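Local coordinates for protein putative phosphoglycolate phosphatase (Lactobacillus delbrueckii, PDB 2HI0) that probably hydrolyses the phosphate ester of 2-phosphoglycolate, as a phosphatase of the haloacid dehalogenase (HAD) superfamily, at residues I162-C174 with Y187-S201. Numbering follows the deposited sequence. Where two conformers were deposited one is given.
Sequences IRRKPAPDMTSEC and YIGDSEIDIQTARNS. With NA (sodium ion), chain C.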
loop_
_atom_site.group_PDB
_atom_site.type_symbol
_atom_site.label_atom_id
_atom_site.label_comp_id
_atom_site.label_asym_id
_atom_site.label_seq_id
_atom_site.Cartn_x
_atom_site.Cartn_y
_atom_site.Cartn_z
ATOM N N ILE A 162 15.253 5.843 -3.362
ATOM C CA ILE A 162 14.375 5.685 -4.509
ATOM C C ILE A 162 12.993 6.239 -4.144
ATOM O O ILE A 162 12.436 5.890 -3.081
ATOM C CB ILE A 162 14.255 4.214 -4.878
ATOM C CG1 ILE A 162 15.652 3.651 -5.197
ATOM C CG2 ILE A 162 13.283 3.996 -6.073
ATOM C CD1 ILE A 162 16.263 4.233 -6.497
ATOM N N ARG A 163 12.449 7.102 -4.985
ATOM C CA ARG A 163 11.163 7.740 -4.650
ATOM C C ARG A 163 10.003 6.746 -4.428
ATOM O O ARG A 163 9.823 5.774 -5.185
ATOM C CB ARG A 163 10.746 8.797 -5.677
ATOM C CG ARG A 163 11.721 9.921 -5.810
ATOM C CD ARG A 163 11.221 10.996 -6.697
ATOM N NE ARG A 163 11.027 10.570 -8.099
ATOM C CZ ARG A 163 10.637 11.384 -9.081
ATOM N NH1 ARG A 163 10.347 12.649 -8.812
ATOM N NH2 ARG A 163 10.467 10.934 -10.307
ATOM N N ARG A 164 9.209 7.043 -3.385
ATOM C CA ARG A 164 8.034 6.283 -3.087
ATOM C C ARG A 164 6.922 6.584 -4.077
ATOM O O ARG A 164 6.979 7.564 -4.801
ATOM C CB ARG A 164 7.600 6.585 -1.656
ATOM C CG ARG A 164 7.154 8.059 -1.488
ATOM C CD ARG A 164 6.440 8.221 -0.143
ATOM N NE ARG A 164 6.105 9.625 0.149
ATOM C CZ ARG A 164 4.998 10.249 -0.231
ATOM N NH1 ARG A 164 4.072 9.661 -0.979
ATOM N NH2 ARG A 164 4.816 11.505 0.148
ATOM N N LYS A 165 5.916 5.735 -4.069
ATOM C CA LYS A 165 4.674 5.997 -4.803
ATOM C C LYS A 165 4.108 7.278 -4.146
ATOM O O LYS A 165 4.185 7.443 -2.897
ATOM C CB LYS A 165 3.663 4.844 -4.643
ATOM C CG LYS A 165 4.019 3.472 -5.239
ATOM C CD LYS A 165 3.302 2.334 -4.476
ATOM C CE LYS A 165 1.800 2.472 -4.592
ATOM N NZ LYS A 165 1.067 1.490 -3.728
ATOM N N PRO A 166 3.470 8.148 -4.932
ATOM C CA PRO A 166 3.060 7.998 -6.326
ATOM C C PRO A 166 4.031 8.464 -7.401
ATOM O O PRO A 166 3.595 8.526 -8.554
ATOM C CB PRO A 166 1.765 8.811 -6.364
ATOM C CG PRO A 166 2.012 9.962 -5.445
ATOM C CD PRO A 166 2.915 9.402 -4.346
ATOM N N ALA A 167 5.325 8.687 -7.070
ATOM C CA ALA A 167 6.321 8.887 -8.135
ATOM C C ALA A 167 6.312 7.639 -8.996
ATOM O O ALA A 167 6.016 6.540 -8.481
ATOM C CB ALA A 167 7.734 9.125 -7.574
ATOM N N PRO A 168 6.622 7.788 -10.296
ATOM C CA PRO A 168 6.561 6.595 -11.153
ATOM C C PRO A 168 7.732 5.614 -11.016
ATOM O O PRO A 168 7.682 4.538 -11.631
ATOM C CB PRO A 168 6.572 7.180 -12.564
ATOM C CG PRO A 168 7.209 8.491 -12.424
ATOM C CD PRO A 168 6.865 9.008 -11.063
ATOM N N ASP A 169 8.768 5.963 -10.257
ATOM C CA ASP A 169 10.005 5.244 -10.355
ATOM C C ASP A 169 9.873 3.733 -10.080
ATOM O O ASP A 169 10.439 2.886 -10.781
ATOM C CB ASP A 169 11.037 5.827 -9.386
ATOM C CG ASP A 169 11.304 7.319 -9.588
ATOM O OD1 ASP A 169 10.345 8.098 -9.692
ATOM O OD2 ASP A 169 12.477 7.723 -9.588
HETATM N N MSE A 170 9.198 3.379 -8.996
HETATM C CA MSE A 170 9.140 1.947 -8.617
HETATM C C MSE A 170 8.343 1.150 -9.642
HETATM O O MSE A 170 8.705 0.044 -9.985
HETATM C CB MSE A 170 8.574 1.777 -7.225
HETATM C CG MSE A 170 9.341 2.560 -6.142
HETATM SE SE MSE A 170 8.405 2.546 -4.426
HETATM C CE MSE A 170 8.868 0.889 -4.189
ATOM N N THR A 171 7.239 1.700 -10.117
ATOM C CA THR A 171 6.426 1.026 -11.139
ATOM C C THR A 171 7.177 0.966 -12.484
ATOM O O THR A 171 7.009 0.010 -13.245
ATOM C CB THR A 171 5.032 1.695 -11.257
ATOM O OG1 THR A 171 4.352 1.510 -9.995
ATOM C CG2 THR A 171 4.194 1.088 -12.423
ATOM N N SER A 172 8.037 1.957 -12.764
ATOM C CA SER A 172 8.856 1.922 -13.976
ATOM C C SER A 172 9.893 0.770 -13.882
ATOM O O SER A 172 10.180 0.116 -14.891
ATOM C CB SER A 172 9.568 3.230 -14.232
ATOM O OG SER A 172 8.648 4.255 -14.595
ATOM N N GLU A 173 10.435 0.529 -12.673
ATOM C CA GLU A 173 11.295 -0.652 -12.380
ATOM C C GLU A 173 10.582 -1.990 -12.677
ATOM O O GLU A 173 11.192 -2.952 -13.163
ATOM C CB GLU A 173 11.764 -0.705 -10.913
ATOM C CG GLU A 173 12.894 0.261 -10.481
ATOM C CD GLU A 173 14.132 0.140 -11.331
ATOM O OE1 GLU A 173 14.676 -0.988 -11.436
ATOM O OE2 GLU A 173 14.548 1.165 -11.909
ATOM N N CYS A 174 9.308 -2.049 -12.298
ATOM C CA CYS A 174 8.445 -3.188 -12.586
ATOM C C CYS A 174 8.178 -3.375 -14.111
ATOM O O CYS A 174 8.335 -4.465 -14.664
ATOM C CB CYS A 174 7.167 -3.015 -11.809
ATOM S SG CYS A 174 5.995 -4.324 -12.111
ATOM N N TYR A 187 -2.957 -1.231 -12.649
ATOM C CA TYR A 187 -2.507 -1.123 -11.268
ATOM C C TYR A 187 -3.742 -1.300 -10.394
ATOM O O TYR A 187 -4.795 -0.744 -10.680
ATOM C CB TYR A 187 -1.843 0.240 -11.005
ATOM C CG TYR A 187 -1.047 0.228 -9.721
ATOM C CD1 TYR A 187 0.281 -0.200 -9.656
ATOM C CD2 TYR A 187 -1.690 0.517 -8.534
ATOM C CE1 TYR A 187 0.952 -0.283 -8.422
ATOM C CE2 TYR A 187 -1.023 0.447 -7.316
ATOM C CZ TYR A 187 0.289 0.048 -7.271
ATOM O OH TYR A 187 0.913 -0.039 -6.025
ATOM N N ILE A 188 -3.605 -2.043 -9.313
ATOM C CA ILE A 188 -4.739 -2.407 -8.434
ATOM C C ILE A 188 -4.380 -1.954 -7.028
ATOM O O ILE A 188 -3.347 -2.328 -6.493
ATOM C CB ILE A 188 -4.997 -3.889 -8.419
ATOM C CG1 ILE A 188 -5.252 -4.441 -9.842
ATOM C CG2 ILE A 188 -6.152 -4.214 -7.425
ATOM C CD1 ILE A 188 -4.058 -5.194 -10.378
ATOM N N GLY A 189 -5.238 -1.152 -6.412
ATOM C CA GLY A 189 -4.942 -0.730 -5.028
ATOM C C GLY A 189 -6.151 -0.172 -4.285
ATOM O O GLY A 189 -7.233 -0.070 -4.857
ATOM N N ASP A 190 -5.965 0.168 -3.010
ATOM C CA ASP A 190 -7.069 0.569 -2.153
ATOM C C ASP A 190 -7.078 2.057 -1.755
ATOM O O ASP A 190 -7.902 2.454 -0.944
ATOM C CB ASP A 190 -7.019 -0.265 -0.865
ATOM C CG ASP A 190 -5.751 0.020 -0.038
ATOM O OD1 ASP A 190 -4.681 0.234 -0.654
ATOM O OD2 ASP A 190 -5.786 0.054 1.217
ATOM N N SER A 191 -6.177 2.855 -2.316
ATOM C CA SER A 191 -6.053 4.235 -1.876
ATOM C C SER A 191 -5.900 5.235 -3.016
ATOM O O SER A 191 -5.712 4.887 -4.204
ATOM C CB SER A 191 -4.875 4.359 -0.916
ATOM O OG SER A 191 -3.652 4.517 -1.626
ATOM N N GLU A 192 -5.944 6.512 -2.625
ATOM C CA GLU A 192 -5.668 7.635 -3.550
ATOM C C GLU A 192 -4.247 7.612 -4.105
ATOM O O GLU A 192 -4.003 8.078 -5.213
ATOM C CB GLU A 192 -5.964 8.985 -2.870
ATOM C CG GLU A 192 -4.945 9.489 -1.847
ATOM C CD GLU A 192 -4.927 8.844 -0.446
ATOM O OE1 GLU A 192 -5.516 7.758 -0.249
ATOM O OE2 GLU A 192 -4.291 9.474 0.456
ATOM N N ILE A 193 -3.297 7.085 -3.326
ATOM C CA ILE A 193 -1.895 6.980 -3.774
ATOM C C ILE A 193 -1.818 6.015 -4.959
ATOM O O ILE A 193 -1.022 6.248 -5.879
ATOM C CB ILE A 193 -0.956 6.542 -2.625
ATOM C CG1 ILE A 193 -1.056 7.534 -1.468
ATOM C CG2 ILE A 193 0.508 6.286 -3.110
ATOM C CD1 ILE A 193 -0.797 8.936 -1.897
ATOM N N ASP A 194 -2.630 4.942 -4.938
ATOM C CA ASP A 194 -2.704 3.985 -6.042
ATOM C C ASP A 194 -3.328 4.597 -7.312
ATOM O O ASP A 194 -2.801 4.437 -8.410
ATOM C CB ASP A 194 -3.425 2.718 -5.576
ATOM C CG ASP A 194 -2.763 2.120 -4.343
ATOM O OD1 ASP A 194 -1.510 2.098 -4.310
ATOM O OD2 ASP A 194 -3.471 1.843 -3.374
ATOM N N ILE A 195 -4.415 5.339 -7.112
ATOM C CA ILE A 195 -5.006 6.132 -8.191
ATOM C C ILE A 195 -3.944 7.020 -8.867
ATOM O O ILE A 195 -3.808 7.042 -10.093
ATOM C CB ILE A 195 -6.214 6.962 -7.687
ATOM C CG1 ILE A 195 -7.337 6.037 -7.187
ATOM C CG2 ILE A 195 -6.770 7.865 -8.803
ATOM C CD1 ILE A 195 -8.427 6.667 -6.406
ATOM N N GLN A 196 -3.193 7.761 -8.047
ATOM C CA GLN A 196 -2.172 8.653 -8.567
ATOM C C GLN A 196 -0.975 7.934 -9.229
ATOM O O GLN A 196 -0.445 8.357 -10.268
ATOM C CB GLN A 196 -1.682 9.529 -7.439
ATOM C CG GLN A 196 -2.754 10.460 -6.896
ATOM C CD GLN A 196 -2.284 11.155 -5.633
ATOM O OE1 GLN A 196 -1.083 11.487 -5.499
ATOM N NE2 GLN A 196 -3.214 11.398 -4.701
ATOM N N THR A 197 -0.547 6.860 -8.603
ATOM C CA THR A 197 0.564 6.082 -9.106
ATOM C C THR A 197 0.254 5.604 -10.552
ATOM O O THR A 197 1.102 5.712 -11.462
ATOM C CB THR A 197 0.802 4.880 -8.206
ATOM O OG1 THR A 197 1.263 5.340 -6.919
ATOM C CG2 THR A 197 1.865 3.954 -8.819
ATOM N N ALA A 198 -0.957 5.074 -10.736
ATOM C CA ALA A 198 -1.417 4.604 -12.078
ATOM C C ALA A 198 -1.361 5.719 -13.119
ATOM O O ALA A 198 -0.778 5.556 -14.185
ATOM C CB ALA A 198 -2.810 4.003 -12.000
ATOM N N ARG A 199 -1.954 6.863 -12.782
ATOM C CA ARG A 199 -1.963 7.995 -13.733
ATOM C C ARG A 199 -0.556 8.470 -14.062
ATOM O O ARG A 199 -0.245 8.762 -15.210
ATOM C CB ARG A 199 -2.780 9.160 -13.188
ATOM C CG ARG A 199 -2.915 10.317 -14.227
ATOM C CD ARG A 199 -4.326 10.725 -14.362
ATOM N NE ARG A 199 -4.556 11.663 -15.457
ATOM C CZ ARG A 199 -5.774 11.936 -15.921
ATOM N NH1 ARG A 199 -6.824 11.296 -15.412
ATOM N NH2 ARG A 199 -5.963 12.824 -16.903
ATOM N N ASN A 200 0.294 8.540 -13.031
ATOM C CA ASN A 200 1.692 8.954 -13.178
ATOM C C ASN A 200 2.540 7.949 -13.970
ATOM O O ASN A 200 3.563 8.310 -14.576
ATOM C CB ASN A 200 2.363 9.300 -11.802
ATOM C CG ASN A 200 1.657 10.438 -11.063
ATOM O OD1 ASN A 200 0.879 11.180 -11.662
ATOM N ND2 ASN A 200 1.887 10.545 -9.740
ATOM N N SER A 201 2.040 6.712 -14.058
ATOM C CA SER A 201 2.708 5.642 -14.792
ATOM C C SER A 201 2.018 5.328 -16.119
ATOM O O SER A 201 2.365 4.351 -16.758
ATOM C CB SER A 201 2.761 4.381 -13.944
ATOM O OG SER A 201 3.468 4.603 -12.716
HETATM NA NA NA C . -2.510 0.183 0.215
HETATM O O HOH W 1 5.968 4.100 -13.971
HETATM O O HOH W 2 -2.318 2.600 -0.956
#
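At the sodium site of this HAD-type Rossmannoid fold, probably the active site, K165 reaches D194 and Y187, bringing the loop before helix 169-178 against strand 185-189 and helix 192-200. Position and partners are consistent with the lysine of HAD motif III, and D190 and D194 with the acidic pair of motif IV. A bend at chi3 (62°) swings NZ onto D194 OD1, which it meets nearly end-on to the C-O bond in a 2.7 Å salt bridge. Y187 OH, at the edge of its ring, accepts from the same NZ at 2.8 Å. D10 OD1, in the DxDx(T/V) pattern, forms a second salt bridge with NZ, and Y187 OH also hydrogen-bonds to V132 O. A methionine in place of K165 would probably leave D194 and D10 without their shared positive charge and Y187 OH without this donor. Sodium sits beyond, held by D190 OD1 at 2.3 Å together with D10 OD2, D12 O and water 2, which donates to D194 OD2. S191 and D194 form the capping box that starts helix 192-200.

Further along, P166, which follows a cis peptide bond, lies on that helix: CD faces I193 CG2 and CB packs by Q196 CB. T197 OG1 donates back to I193 O (2.7 Å) while touching P166 CA at 3.3 Å. Water 1 joins P168 O to S201 OG. N200 ND2 donates almost straight (171°) to P166 O at 2.9 Å, from above the carbonyl plane.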